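Local structure of SIR4-interacting protein SIF2 (Saccharomyces cerevisiae, 1R5M) at residues P151-K156 / I165-E170. The protein acts as a WD40-repeat transcription corepressor of the Set3 complex and antagonizes telomeric silencing in yeast. Residues are numbered along the deposited sequence; the frame is centred on the assembly and turned at random.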
loop_
_atom_site.group_PDB
_atom_site.type_symbol
_atom_site.label_atom_id
_atom_site.label_comp_id
_atom_site.label_asym_id
_atom_site.label_seq_id
_atom_site.Cartn_x
_atom_site.Cartn_y
_atom_site.Cartn_z
ATOM N N PRO A 151 0.187 -2.745 16.811
ATOM C CA PRO A 151 0.246 -1.809 15.682
ATOM C C PRO A 151 -0.534 -2.258 14.449
ATOM O O PRO A 151 -0.434 -3.405 14.021
ATOM C CB PRO A 151 1.742 -1.698 15.404
ATOM C CG PRO A 151 2.339 -1.872 16.765
ATOM C CD PRO A 151 1.538 -3.018 17.336
ATOM N N ILE A 152 -1.302 -1.334 13.883
ATOM C CA ILE A 152 -2.105 -1.621 12.699
ATOM C C ILE A 152 -1.204 -1.626 11.470
ATOM O O ILE A 152 -0.441 -0.683 11.252
ATOM C CB ILE A 152 -3.202 -0.555 12.520
ATOM C CG1 ILE A 152 -4.069 -0.492 13.780
ATOM C CG2 ILE A 152 -4.040 -0.871 11.290
ATOM C CD1 ILE A 152 -4.748 -1.804 14.128
ATOM N N VAL A 153 -1.289 -2.687 10.671
ATOM C CA VAL A 153 -0.460 -2.793 9.471
ATOM C C VAL A 153 -1.240 -2.655 8.171
ATOM O O VAL A 153 -0.701 -2.180 7.171
ATOM C CB VAL A 153 0.314 -4.138 9.421
ATOM C CG1 VAL A 153 1.192 -4.282 10.648
ATOM C CG2 VAL A 153 -0.647 -5.306 9.323
ATOM N N SER A 154 -2.505 -3.065 8.176
ATOM C CA SER A 154 -3.308 -2.985 6.966
ATOM C C SER A 154 -4.779 -2.723 7.262
ATOM O O SER A 154 -5.327 -3.226 8.242
ATOM C CB SER A 154 -3.165 -4.288 6.167
ATOM O OG SER A 154 -3.858 -4.218 4.929
ATOM N N VAL A 155 -5.399 -1.913 6.409
ATOM C CA VAL A 155 -6.821 -1.588 6.510
ATOM C C VAL A 155 -7.340 -1.494 5.081
ATOM O O VAL A 155 -6.820 -0.716 4.280
ATOM C CB VAL A 155 -7.071 -0.234 7.206
ATOM C CG1 VAL A 155 -8.560 0.112 7.145
ATOM C CG2 VAL A 155 -6.612 -0.300 8.651
ATOM N N LYS A 156 -8.350 -2.298 4.760
ATOM C CA LYS A 156 -8.924 -2.299 3.417
ATOM C C LYS A 156 -10.438 -2.096 3.476
ATOM O O LYS A 156 -11.131 -2.749 4.258
ATOM C CB LYS A 156 -8.616 -3.623 2.699
ATOM C CG LYS A 156 -7.129 -3.903 2.445
ATOM C CD LYS A 156 -6.545 -2.940 1.425
ATOM C CE LYS A 156 -5.085 -3.270 1.083
ATOM N NZ LYS A 156 -4.904 -4.544 0.321
ATOM N N ILE A 165 -11.615 -4.264 6.704
ATOM C CA ILE A 165 -10.883 -5.373 7.299
ATOM C C ILE A 165 -9.629 -4.698 7.819
ATOM O O ILE A 165 -9.011 -3.907 7.104
ATOM C CB ILE A 165 -10.436 -6.417 6.270
ATOM C CG1 ILE A 165 -11.646 -7.042 5.588
ATOM C CG2 ILE A 165 -9.598 -7.491 6.958
ATOM C CD1 ILE A 165 -11.288 -7.734 4.305
ATOM N N SER A 166 -9.263 -4.979 9.061
ATOM C CA SER A 166 -8.053 -4.396 9.625
ATOM C C SER A 166 -7.211 -5.521 10.200
ATOM O O SER A 166 -7.741 -6.503 10.716
ATOM C CB SER A 166 -8.390 -3.375 10.720
ATOM O OG SER A 166 -9.172 -3.955 11.750
ATOM N N MET A 167 -5.897 -5.390 10.084
ATOM C CA MET A 167 -5.002 -6.407 10.614
ATOM C C MET A 167 -3.831 -5.730 11.298
ATOM O O MET A 167 -3.341 -4.702 10.829
ATOM C CB MET A 167 -4.489 -7.321 9.496
ATOM C CG MET A 167 -3.662 -8.499 10.013
ATOM S SD MET A 167 -3.281 -9.710 8.734
ATOM C CE MET A 167 -2.134 -8.761 7.790
ATOM N N ASP A 168 -3.401 -6.293 12.425
ATOM C CA ASP A 168 -2.268 -5.735 13.148
ATOM C C ASP A 168 -1.032 -6.620 12.995
ATOM O O ASP A 168 -1.086 -7.669 12.347
ATOM C CB ASP A 168 -2.603 -5.506 14.638
ATOM C CG ASP A 168 -2.985 -6.780 15.379
ATOM O OD1 ASP A 168 -2.352 -7.835 15.157
ATOM O OD2 ASP A 168 -3.916 -6.714 16.214
ATOM N N VAL A 169 0.078 -6.185 13.584
ATOM C CA VAL A 169 1.337 -6.917 13.493
ATOM C C VAL A 169 1.299 -8.331 14.058
ATOM O O VAL A 169 2.088 -9.184 13.647
ATOM C CB VAL A 169 2.488 -6.149 14.183
ATOM C CG1 VAL A 169 2.738 -4.837 13.472
ATOM C CG2 VAL A 169 2.157 -5.909 15.636
ATOM N N GLU A 170 0.396 -8.583 15.001
ATOM C CA GLU A 170 0.281 -9.912 15.595
ATOM C C GLU A 170 -0.681 -10.764 14.775
ATOM O O GLU A 170 -1.068 -11.859 15.182
ATOM C CB GLU A 170 -0.211 -9.805 17.040
ATOM C CG GLU A 170 0.746 -9.067 17.964
ATOM C CD GLU A 170 2.135 -9.678 17.968
ATOM O OE1 GLU A 170 2.239 -10.917 18.080
ATOM O OE2 GLU A 170 3.124 -8.920 17.868
#
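Met167 O takes two backbone N-H groups, from Val153 N at 2.9 Å and Ser154 N at 3.2 Å. This is a classic beta bulge: two residues of 152-156 face one of 165-168. Beyond it the pairing is regular. Ser154 O accepts from Met167 N at 2.9 Å, and Lys156 and Ile165 exchange N-H and C=O in both directions. At the other end Pro151 O receives Val169 N, also at 2.9 Å. These are the first two strands of a propeller blade, within the third WD repeat. Ser166 OG bonds to His148 NE2 and Trp176 NE1, and Asp168 OD2 to His148 ND1, the hydrogen-bonded Asp-His-Ser-Trp tetrad of WD40 blades. Asp168 OD1 accepts from Val172 N. Lys156 NZ hydrogen-bonds to Val212 O and forms salt bridges with Asp211 and Glu213, while Lys156 O also bonds Trp214 NE1 and Ile152 O bonds Thr112 OG1. Val153 CG1 presses tightly on Val169 CG1 at 3.3 Å. Val153 CG2 lies 3.1 Å from Met167 O and also touches Met167 CE. An alanine at Val153 would probably leave Val169 CG1 and Met167 CE without these methyl partners. Val169 CG2 packs tightly on Pro151 CD at 3.4 Å.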